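Side-chain contacts in beta-hydroxyacid dehydrogenase, 3-hydroxyisobutyrate dehydrogenase (Saccharomonospora xinjiangensis XJ-54, PDB 6GRL), which reduces imines with S selectivity, probably drawing hydride from NADPH, and is associated with reductive amination: residues 236-241 / 294-299; 249-254 / 280-285; 256-261 / 276-281; 260-265 / 270-275. One frame throughout, in Å; residues are numbered along the deposited sequence.

Contact 1. Residues 236-241 / 294-299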
# COMPACT_ATOMS: atom_id res chain seq x y z
N GLY A 236 -7.51 12.43 -13.00
CA GLY A 236 -7.36 12.98 -11.66
C GLY A 236 -7.24 14.49 -11.66
O GLY A 236 -7.72 15.15 -10.74
N LYS A 237 -6.61 15.05 -12.69
CA LYS A 237 -6.52 16.50 -12.79
C LYS A 237 -7.87 17.12 -13.11
O LYS A 237 -8.22 18.18 -12.58
CB LYS A 237 -5.49 16.89 -13.86
CG LYS A 237 -4.05 16.89 -13.36
CD LYS A 237 -3.31 18.12 -13.85
CE LYS A 237 -2.91 17.99 -15.31
NZ LYS A 237 -1.76 17.05 -15.48
N ALA A 238 -8.66 16.47 -13.97
CA ALA A 238 -9.98 16.98 -14.29
C ALA A 238 -10.91 16.90 -13.09
O ALA A 238 -11.72 17.81 -12.86
CB ALA A 238 -10.57 16.21 -15.48
N ILE A 239 -10.80 15.82 -12.31
CA ILE A 239 -11.65 15.67 -11.13
C ILE A 239 -11.25 16.68 -10.05
O ILE A 239 -12.12 17.28 -9.41
CB ILE A 239 -11.57 14.22 -10.61
CG1 ILE A 239 -12.35 13.28 -11.53
CG2 ILE A 239 -12.06 14.13 -9.18
CD1 ILE A 239 -12.07 11.82 -11.30
N GLY A 240 -9.95 16.87 -9.85
CA GLY A 240 -9.50 17.80 -8.82
C GLY A 240 -9.85 19.24 -9.11
O GLY A 240 -9.99 20.05 -8.19
N SER A 241 -10.00 19.59 -10.39
CA SER A 241 -10.32 20.96 -10.78
C SER A 241 -11.79 21.17 -11.12
O SER A 241 -12.25 22.31 -11.11
CB SER A 241 -9.47 21.38 -11.99
OG SER A 241 -9.86 20.68 -13.16
N GLY A 294 -17.02 13.95 -20.16
CA GLY A 294 -16.40 12.65 -20.36
C GLY A 294 -16.54 11.69 -19.21
O GLY A 294 -17.39 11.88 -18.33
N PHE A 295 -15.71 10.65 -19.20
CA PHE A 295 -15.83 9.60 -18.19
C PHE A 295 -15.51 10.11 -16.79
O PHE A 295 -16.15 9.71 -15.82
CB PHE A 295 -14.92 8.42 -18.54
CG PHE A 295 -15.08 7.24 -17.63
CD1 PHE A 295 -16.02 6.27 -17.90
CD2 PHE A 295 -14.29 7.12 -16.49
CE1 PHE A 295 -16.18 5.18 -17.05
CE2 PHE A 295 -14.45 6.04 -15.65
CZ PHE A 295 -15.39 5.07 -15.93
N SER A 296 -14.51 10.99 -16.67
CA SER A 296 -14.10 11.46 -15.35
C SER A 296 -15.23 12.21 -14.65
O SER A 296 -15.26 12.25 -13.41
CB SER A 296 -12.87 12.36 -15.48
OG SER A 296 -13.14 13.51 -16.25
N SER A 297 -16.17 12.78 -15.41
CA SER A 297 -17.27 13.51 -14.80
C SER A 297 -18.24 12.60 -14.05
O SER A 297 -19.02 13.09 -13.24
CB SER A 297 -18.03 14.31 -15.87
OG SER A 297 -18.77 13.45 -16.72
N LEU A 298 -18.20 11.29 -14.32
CA LEU A 298 -19.04 10.36 -13.57
C LEU A 298 -18.68 10.33 -12.09
O LEU A 298 -19.49 9.87 -11.28
CB LEU A 298 -18.94 8.96 -14.17
CG LEU A 298 -19.32 8.86 -15.65
CD1 LEU A 298 -19.14 7.43 -16.16
CD2 LEU A 298 -20.74 9.34 -15.89
N PHE A 299 -17.48 10.80 -11.73
CA PHE A 299 -17.10 10.87 -10.33
C PHE A 299 -18.04 11.78 -9.54
O PHE A 299 -18.22 11.59 -8.34
CB PHE A 299 -15.66 11.37 -10.21
CG PHE A 299 -15.09 11.24 -8.83
CD1 PHE A 299 -14.80 9.99 -8.30
CD2 PHE A 299 -14.83 12.36 -8.07
CE1 PHE A 299 -14.27 9.87 -7.03
CE2 PHE A 299 -14.30 12.25 -6.80
CZ PHE A 299 -14.02 11.00 -6.28
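In the C-terminal helical domain, the last turn of helix 229-241 presents Ile239 and Ala238 to Ser296 and Phe299, near the chain's C-terminal end in the segment 294-299. Ile239 does most of the touching. Its CG2 meets the ring of Phe299 obliquely, with Ile239 CG2 3.5 Å from Phe299 CD2. The other branch, CG1 and CD1 together, covers the Ser296 carbonyl oxygen and the first side-chain carbon of Phe299: Ile239 CG1 lies 3.6 Å from Ser296 O. Ile239 CD1 rests against Phe299 CB at 3.8 Å. With CG1 beside the backbone N (chi1 -74°) and CG2 anti to it, CG2 goes to the ring and CG1 to Ser296 O. The side chains of Ile239 and Phe299 cross at about a right angle.

Here the end of one helix packs on a short 3-10 segment, residues 296-297, and several of the hydrogen bonds that shape it are local. Phe299 N donates to Ser296 O over 3.1 Å, so the oxygen facing Ile239 is already engaged. Two residues earlier, Gly294 O receives both Ser297 OG, at 2.6 Å, and the more distant Ser297 N. From outside, Asp247, in the loop after helix 229-241, takes the amides of Phe295 and Ser296 with its two carboxylate oxygens.

Toward the start of the 3-10 segment the packing thins to one methyl, Ala238 CB, which lies 3.8 Å from Ser296 OG. Tyr244 touches both Ile239 and Ser296, and Met235, one turn back on helix 229-241, lies against Ser296 as well.

Contact 2. Residues 249-254 / 280-285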
# COMPACT_ATOMS: atom_id res chain seq x y z
N GLY A 249 -13.99 10.63 -25.76
CA GLY A 249 -15.18 11.04 -26.47
C GLY A 249 -16.26 11.54 -25.53
O GLY A 249 -16.17 11.42 -24.30
N SER A 250 -17.30 12.13 -26.12
CA SER A 250 -18.42 12.61 -25.33
C SER A 250 -19.14 11.44 -24.66
O SER A 250 -19.09 10.30 -25.14
CB SER A 250 -19.40 13.39 -26.20
OG SER A 250 -20.10 12.53 -27.08
N LEU A 251 -19.81 11.73 -23.54
CA LEU A 251 -20.53 10.68 -22.83
C LEU A 251 -21.64 10.09 -23.68
O LEU A 251 -22.00 8.92 -23.51
CB LEU A 251 -21.09 11.23 -21.52
CG LEU A 251 -20.07 11.30 -20.38
CD1 LEU A 251 -20.66 12.00 -19.18
CD2 LEU A 251 -19.60 9.90 -20.01
N ARG A 252 -22.21 10.88 -24.60
CA ARG A 252 -23.23 10.35 -25.50
C ARG A 252 -22.65 9.26 -26.40
O ARG A 252 -23.29 8.23 -26.63
CB ARG A 252 -23.82 11.48 -26.34
CG ARG A 252 -24.89 12.29 -25.63
CD ARG A 252 -25.40 13.43 -26.50
NE ARG A 252 -24.91 14.72 -26.04
CZ ARG A 252 -25.52 15.48 -25.13
NH1 ARG A 252 -26.66 15.06 -24.58
NH2 ARG A 252 -25.00 16.64 -24.78
N VAL A 253 -21.43 9.47 -26.90
CA VAL A 253 -20.79 8.46 -27.74
C VAL A 253 -20.41 7.24 -26.91
O VAL A 253 -20.60 6.10 -27.34
CB VAL A 253 -19.56 9.07 -28.45
CG1 VAL A 253 -18.73 7.98 -29.11
CG2 VAL A 253 -20.00 10.10 -29.47
N GLN A 254 -19.89 7.46 -25.69
CA GLN A 254 -19.48 6.34 -24.86
C GLN A 254 -20.67 5.51 -24.40
O GLN A 254 -20.58 4.28 -24.31
CB GLN A 254 -18.68 6.85 -23.65
CG GLN A 254 -17.54 7.79 -23.99
CD GLN A 254 -16.60 8.02 -22.82
OE1 GLN A 254 -16.48 7.18 -21.93
NE2 GLN A 254 -15.93 9.17 -22.82
N GLU A 280 -25.33 2.93 -16.64
CA GLU A 280 -26.33 3.64 -15.85
C GLU A 280 -25.80 5.00 -15.40
O GLU A 280 -26.54 5.99 -15.40
CB GLU A 280 -26.75 2.80 -14.65
CG GLU A 280 -28.06 2.05 -14.85
CD GLU A 280 -29.24 2.97 -15.04
OE1 GLU A 280 -29.65 3.63 -14.06
OE2 GLU A 280 -29.78 3.04 -16.17
N LEU A 281 -24.53 5.06 -14.99
CA LEU A 281 -23.94 6.34 -14.61
C LEU A 281 -23.85 7.29 -15.80
O LEU A 281 -24.12 8.49 -15.66
CB LEU A 281 -22.56 6.12 -13.99
CG LEU A 281 -22.53 5.43 -12.62
CD1 LEU A 281 -21.11 5.02 -12.27
CD2 LEU A 281 -23.11 6.34 -11.55
N MET A 282 -23.48 6.77 -16.97
CA MET A 282 -23.40 7.61 -18.16
C MET A 282 -24.77 8.15 -18.54
O MET A 282 -24.91 9.34 -18.86
CB MET A 282 -22.81 6.81 -19.32
CG MET A 282 -21.32 6.57 -19.21
SD MET A 282 -20.73 5.60 -20.61
CE MET A 282 -18.97 5.58 -20.29
N ASP A 283 -25.80 7.30 -18.51
CA ASP A 283 -27.14 7.74 -18.87
C ASP A 283 -27.64 8.82 -17.92
O ASP A 283 -28.32 9.76 -18.34
CB ASP A 283 -28.10 6.55 -18.90
CG ASP A 283 -27.84 5.61 -20.06
OD1 ASP A 283 -27.12 6.01 -21.00
OD2 ASP A 283 -28.36 4.48 -20.04
N GLN A 284 -27.31 8.69 -16.63
CA GLN A 284 -27.74 9.70 -15.67
C GLN A 284 -27.03 11.03 -15.90
O GLN A 284 -27.66 12.09 -15.87
CB GLN A 284 -27.50 9.20 -14.24
CG GLN A 284 -28.00 10.15 -13.17
CD GLN A 284 -29.49 10.39 -13.24
OE1 GLN A 284 -30.27 9.46 -13.43
NE2 GLN A 284 -29.90 11.65 -13.09
N ARG A 285 -25.72 10.99 -16.15
CA ARG A 285 -24.97 12.22 -16.39
C ARG A 285 -25.43 12.90 -17.68
O ARG A 285 -25.46 14.13 -17.76
CB ARG A 285 -23.47 11.92 -16.44
CG ARG A 285 -22.59 13.16 -16.46
CD ARG A 285 -22.53 13.83 -15.10
NE ARG A 285 -21.60 14.95 -15.10
CZ ARG A 285 -21.50 15.84 -14.12
NH1 ARG A 285 -22.28 15.75 -13.05
NH2 ARG A 285 -20.62 16.83 -14.20
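Leu251 spreads its two methyls over different residues of the facing helix: CD1 sits 3.5 Å from Arg285 CG, and CD2 is 3.8 Å from Met282 CG. Met282 answers with a fully extended chain, chi2 179° and chi3 176°, which carries its methyl past Leu251 to Gln254. There Met282 CE lies 3.4 Å from Gln254 OE1 and 3.6 Å from Gln254 CB, the two side chains crossing at about a right angle.

The amide is held from its other end: Gln254 NE2 donates to Gly249 O over 2.7 Å, with the acceptor in the amide plane although the nitrogen stands well above the carbonyl plane of Gly249. That bond limits rotation of the amide and keeps OE1 turned to the methionine. Arg285 bends at chi2 (74°), offering its aliphatic part to Leu251 and sending its guanidinium away to Gln293.

Cutting Met282 back to an alanine is likely to open a gap beside Leu251 CD2 and leave Gln254 OE1 without the methyl against it.

The contact joins the first turn of helix 251-267 to the later part of helix 273-287; Ser297 borders Leu251 and Arg285, and helix 299-302 adjoins the latter through Glu300.

Contact 3. Residues 256-261 / 276-281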
# COMPACT_ATOMS: atom_id res chain seq x y z
N ALA A 256 -23.57 4.95 -25.93
CA ALA A 256 -23.99 4.07 -27.01
C ALA A 256 -23.03 2.90 -27.18
O ALA A 256 -23.45 1.78 -27.49
CB ALA A 256 -24.12 4.86 -28.32
N LEU A 257 -21.73 3.15 -26.97
CA LEU A 257 -20.76 2.07 -27.04
C LEU A 257 -20.94 1.09 -25.88
O LEU A 257 -20.72 -0.12 -26.06
CB LEU A 257 -19.34 2.64 -27.04
CG LEU A 257 -18.18 1.65 -27.02
CD1 LEU A 257 -18.25 0.72 -28.22
CD2 LEU A 257 -16.85 2.38 -26.98
N MET A 258 -21.33 1.58 -24.71
CA MET A 258 -21.54 0.70 -23.56
C MET A 258 -22.66 -0.29 -23.82
O MET A 258 -22.55 -1.48 -23.48
CB MET A 258 -21.82 1.52 -22.31
CG MET A 258 -20.64 2.32 -21.80
SD MET A 258 -19.17 1.32 -21.51
CE MET A 258 -19.78 0.19 -20.26
N ASP A 259 -23.76 0.17 -24.42
CA ASP A 259 -24.86 -0.73 -24.74
C ASP A 259 -24.42 -1.83 -25.69
O ASP A 259 -24.84 -2.99 -25.56
CB ASP A 259 -26.04 0.05 -25.33
CG ASP A 259 -27.30 -0.78 -25.40
OD1 ASP A 259 -27.86 -1.11 -24.34
OD2 ASP A 259 -27.74 -1.10 -26.53
N ASP A 260 -23.56 -1.49 -26.65
CA ASP A 260 -23.01 -2.51 -27.54
C ASP A 260 -22.12 -3.48 -26.78
O ASP A 260 -22.11 -4.68 -27.09
CB ASP A 260 -22.22 -1.84 -28.67
CG ASP A 260 -23.08 -0.91 -29.50
OD1 ASP A 260 -24.30 -1.14 -29.59
OD2 ASP A 260 -22.53 0.06 -30.07
N LEU A 261 -21.37 -2.99 -25.80
CA LEU A 261 -20.53 -3.86 -24.98
C LEU A 261 -21.38 -4.82 -24.16
O LEU A 261 -21.10 -6.02 -24.09
CB LEU A 261 -19.63 -3.03 -24.07
CG LEU A 261 -18.52 -2.21 -24.73
CD1 LEU A 261 -17.91 -1.24 -23.73
CD2 LEU A 261 -17.46 -3.13 -25.30
N ARG A 276 -22.77 -2.64 -17.01
CA ARG A 276 -24.10 -2.10 -16.78
C ARG A 276 -24.07 -0.95 -15.78
O ARG A 276 -24.84 0.01 -15.90
CB ARG A 276 -25.05 -3.19 -16.29
CG ARG A 276 -25.55 -4.10 -17.40
CD ARG A 276 -26.67 -5.02 -16.92
NE ARG A 276 -27.29 -5.73 -18.03
CZ ARG A 276 -28.32 -5.28 -18.73
NH1 ARG A 276 -28.87 -4.11 -18.44
NH2 ARG A 276 -28.82 -6.01 -19.73
N GLU A 277 -23.18 -1.02 -14.78
CA GLU A 277 -23.06 0.07 -13.82
C GLU A 277 -22.55 1.34 -14.48
O GLU A 277 -23.07 2.43 -14.22
CB GLU A 277 -22.14 -0.35 -12.67
CG GLU A 277 -21.78 0.77 -11.72
CD GLU A 277 -20.62 0.42 -10.81
OE1 GLU A 277 -20.74 -0.58 -10.06
OE2 GLU A 277 -19.59 1.13 -10.84
N VAL A 278 -21.55 1.21 -15.35
CA VAL A 278 -21.01 2.38 -16.05
C VAL A 278 -22.06 2.98 -16.97
O VAL A 278 -22.20 4.21 -17.07
CB VAL A 278 -19.73 2.00 -16.81
CG1 VAL A 278 -19.30 3.13 -17.73
CG2 VAL A 278 -18.62 1.65 -15.84
N LYS A 279 -22.82 2.13 -17.66
CA LYS A 279 -23.86 2.62 -18.57
C LYS A 279 -24.92 3.41 -17.82
O LYS A 279 -25.38 4.46 -18.29
CB LYS A 279 -24.49 1.45 -19.33
CG LYS A 279 -25.68 1.84 -20.19
CD LYS A 279 -25.27 2.76 -21.33
CE LYS A 279 -26.29 2.72 -22.46
NZ LYS A 279 -27.65 3.16 -22.02
N GLU A 280 -25.33 2.93 -16.64
CA GLU A 280 -26.33 3.64 -15.85
C GLU A 280 -25.80 5.00 -15.40
O GLU A 280 -26.54 5.99 -15.40
CB GLU A 280 -26.75 2.80 -14.65
CG GLU A 280 -28.06 2.05 -14.85
CD GLU A 280 -29.24 2.97 -15.04
OE1 GLU A 280 -29.65 3.63 -14.06
OE2 GLU A 280 -29.78 3.04 -16.17
N LEU A 281 -24.53 5.06 -14.99
CA LEU A 281 -23.94 6.34 -14.61
C LEU A 281 -23.85 7.29 -15.80
O LEU A 281 -24.12 8.49 -15.66
CB LEU A 281 -22.56 6.12 -13.99
CG LEU A 281 -22.53 5.43 -12.62
CD1 LEU A 281 -21.11 5.02 -12.27
CD2 LEU A 281 -23.11 6.34 -11.55
O HOH W 1 -28.40 0.06 -22.13
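Met258 and Lys279 meet flank to flank where helices 251-267 and 273-287 run antiparallel. The evidence for close packing is at the base of these side chains, where Met258 CB lies 3.8 Å from Lys279 CD and 4.0 Å from Lys279 CB. Beyond CB, Met258 folds at both chi2 (-55°) and chi3 (-61°), which curls its methyl back over Val278. Met258 CE then touches Val278 CB at 3.9 Å, with CG1 of the valine equally close, and the two side chains cross at about a right angle. This half of the contact is wholly apolar, and Met258 is buried.

The other flank is wetter and less direct. Lys279 bends at chi2 and chi4, lays its aliphatic chain along the facing helix, and brings CE to 3.9 Å from Asp259 CB. The charged ends stay apart: Asp259 OD1 and Lys279 NZ are 4.9 Å from each other, and a water bridges them. It donates to Asp259 OD1 over 2.6 Å, whereas its bond from Lys279 NZ, at 3.2 Å, is weak. The ammonium has a firmer partner in Asp283, one turn further along its own helix, with which it forms a salt bridge. Asp259 is therefore likely to feel the lysine mainly as a nearby positive charge.

The axes of segments 256-261 and 276-281 approach to 9.4 Å, with 156° between their directions, so the pair forms the middle of a helical hairpin. Met275 and Met282 flank Met258 from one turn on either side along helix 273-287, Ile262 backs Lys279, and helix 299-302 covers Leu281 on another face of that helix.

Contact 4. Residues 260-265 / 270-275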
# COMPACT_ATOMS: atom_id res chain seq x y z
N ASP A 260 -23.56 -1.49 -26.65
CA ASP A 260 -23.01 -2.51 -27.54
C ASP A 260 -22.12 -3.48 -26.78
O ASP A 260 -22.11 -4.68 -27.09
CB ASP A 260 -22.22 -1.84 -28.67
CG ASP A 260 -23.08 -0.91 -29.50
OD1 ASP A 260 -24.30 -1.14 -29.59
OD2 ASP A 260 -22.53 0.06 -30.07
N LEU A 261 -21.37 -2.99 -25.80
CA LEU A 261 -20.53 -3.86 -24.98
C LEU A 261 -21.38 -4.82 -24.16
O LEU A 261 -21.10 -6.02 -24.09
CB LEU A 261 -19.63 -3.03 -24.07
CG LEU A 261 -18.52 -2.21 -24.73
CD1 LEU A 261 -17.91 -1.24 -23.73
CD2 LEU A 261 -17.46 -3.13 -25.30
N ILE A 262 -22.43 -4.30 -23.52
CA ILE A 262 -23.29 -5.13 -22.68
C ILE A 262 -23.99 -6.19 -23.51
O ILE A 262 -24.07 -7.36 -23.13
CB ILE A 262 -24.29 -4.25 -21.91
CG1 ILE A 262 -23.56 -3.30 -20.96
CG2 ILE A 262 -25.29 -5.12 -21.15
CD1 ILE A 262 -24.39 -2.10 -20.55
N SER A 263 -24.52 -5.79 -24.68
CA SER A 263 -25.26 -6.74 -25.51
C SER A 263 -24.37 -7.88 -25.97
O SER A 263 -24.80 -9.04 -26.00
CB SER A 263 -25.87 -6.01 -26.71
OG SER A 263 -26.57 -6.90 -27.55
N HIS A 264 -23.12 -7.58 -26.33
CA HIS A 264 -22.24 -8.62 -26.87
C HIS A 264 -21.86 -9.64 -25.81
O HIS A 264 -21.99 -10.85 -26.03
CB HIS A 264 -20.99 -7.98 -27.48
CG HIS A 264 -19.91 -8.97 -27.82
ND1 HIS A 264 -18.66 -8.93 -27.25
CD2 HIS A 264 -19.91 -10.03 -28.66
CE1 HIS A 264 -17.93 -9.92 -27.73
NE2 HIS A 264 -18.67 -10.60 -28.58
N ARG A 265 -21.39 -9.18 -24.65
CA ARG A 265 -20.94 -10.12 -23.62
C ARG A 265 -22.11 -10.90 -23.04
O ARG A 265 -21.98 -12.09 -22.73
CB ARG A 265 -20.17 -9.39 -22.52
CG ARG A 265 -20.97 -8.39 -21.71
CD ARG A 265 -20.05 -7.41 -21.01
NE ARG A 265 -19.32 -8.02 -19.89
CZ ARG A 265 -18.02 -7.87 -19.68
NH1 ARG A 265 -17.45 -8.45 -18.63
NH2 ARG A 265 -17.29 -7.14 -20.50
N VAL A 270 -21.78 -14.06 -20.49
CA VAL A 270 -20.78 -13.51 -19.58
C VAL A 270 -21.41 -12.39 -18.77
O VAL A 270 -22.30 -11.67 -19.25
CB VAL A 270 -19.54 -13.04 -20.37
CG1 VAL A 270 -18.51 -12.40 -19.45
CG2 VAL A 270 -18.93 -14.20 -21.13
N GLU A 271 -20.96 -12.24 -17.53
CA GLU A 271 -21.44 -11.19 -16.65
C GLU A 271 -21.21 -9.81 -17.26
O GLU A 271 -20.42 -9.64 -18.20
CB GLU A 271 -20.73 -11.26 -15.29
CG GLU A 271 -19.26 -10.86 -15.36
CD GLU A 271 -19.04 -9.39 -15.03
OE1 GLU A 271 -19.63 -8.91 -14.03
OE2 GLU A 271 -18.30 -8.72 -15.78
N ALA A 272 -21.89 -8.82 -16.70
CA ALA A 272 -21.76 -7.44 -17.17
C ALA A 272 -22.08 -6.47 -16.03
O ALA A 272 -22.74 -5.45 -16.24
CB ALA A 272 -22.67 -7.17 -18.37
N VAL A 273 -21.60 -6.78 -14.83
CA VAL A 273 -21.95 -5.98 -13.66
C VAL A 273 -21.37 -4.58 -13.76
O VAL A 273 -22.08 -3.58 -13.59
CB VAL A 273 -21.49 -6.69 -12.37
CG1 VAL A 273 -21.60 -5.74 -11.18
CG2 VAL A 273 -22.32 -7.94 -12.13
N ARG A 274 -20.06 -4.47 -14.04
CA ARG A 274 -19.44 -3.15 -14.13
C ARG A 274 -19.86 -2.43 -15.40
O ARG A 274 -20.03 -1.20 -15.39
CB ARG A 274 -17.92 -3.28 -14.07
CG ARG A 274 -17.35 -3.46 -12.67
CD ARG A 274 -17.79 -2.36 -11.71
NE ARG A 274 -16.83 -2.21 -10.62
CZ ARG A 274 -17.15 -1.84 -9.38
NH1 ARG A 274 -18.42 -1.59 -9.06
NH2 ARG A 274 -16.21 -1.74 -8.45
N MET A 275 -20.04 -3.16 -16.50
CA MET A 275 -20.44 -2.51 -17.75
C MET A 275 -21.84 -1.91 -17.63
O MET A 275 -22.08 -0.78 -18.07
CB MET A 275 -20.37 -3.51 -18.91
CG MET A 275 -18.98 -4.09 -19.14
SD MET A 275 -17.73 -2.85 -19.56
CE MET A 275 -16.87 -2.66 -18.00
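The carbonyl oxygen of Glu271 is gripped by two nitrogens of Arg265. NE gives the stronger bond, 2.6 Å from Arg265 NE to Glu271 O and nearly straight at 170°, lying in both the carbonyl plane and the guanidinium plane. NH1 adds a weak bond to the same oxygen, and also reaches the side chain: Arg265 NH1 and Glu271 OE2 form a salt bridge at 3.0 Å. Of the guanidinium nitrogens only NH1 bonds to the carboxylate, weakly, and the two planes stand 89° apart.

With chi1 at 64°, Arg265 CG sits between the backbone N and the carbonyl carbon; after a further bend at chi3 the chain lies side by side with Glu271, pointing the same way. Its CD rests 3.7 Å from Ala272 CB. Met275 CG lies over one face of the guanidinium, offset toward the rim, 3.7 Å from Arg265 NH2. Val270 N donates to Arg265 O over 3.0 Å, closing the connection; one turn back toward the middle of the helix, Ile262 CG1 packs on Met275 CB at 3.8 Å.

A leucine replacing Arg265 would probably leave Glu271 O without its short in-plane donor and the carboxylate without its opposite charge, freeing the loop to shift.

Glu271 OE1 is meanwhile bonded to Val273 N, at 3.0 Å, in the first turn of helix 273-287. One carboxylate thus faces both a cation and a helix start, a setting likely to favour its ionised form, while the arginine ties the end of helix 251-267 to the loop just before helix 273-287.

Overall arrangement
Contacts 2, 3 and 4 are successive levels of one antiparallel hairpin made by helices 251-267 and 273-287, with contact 4 by the loop. Their neighbouring centres lie about 8 Å apart. Methionines join the levels: Met282 SD is 3.5 Å from Met258 CG, and Met258 CE is 3.3 Å from Met275 O. In contact 1, centred about 13 Å from contact 2, segment 294-299 sits between helix 229-241 and the hairpin's open end, Ser297 OG lying 3.4 Å from Leu251 CD1. All four centres lie on one side of the chain's centre, about 23 to 32 Å from it, away from the Rossmann-type domain whose glycine-rich turn (Gly27, Gly29, Gly32) probably receives NADPH.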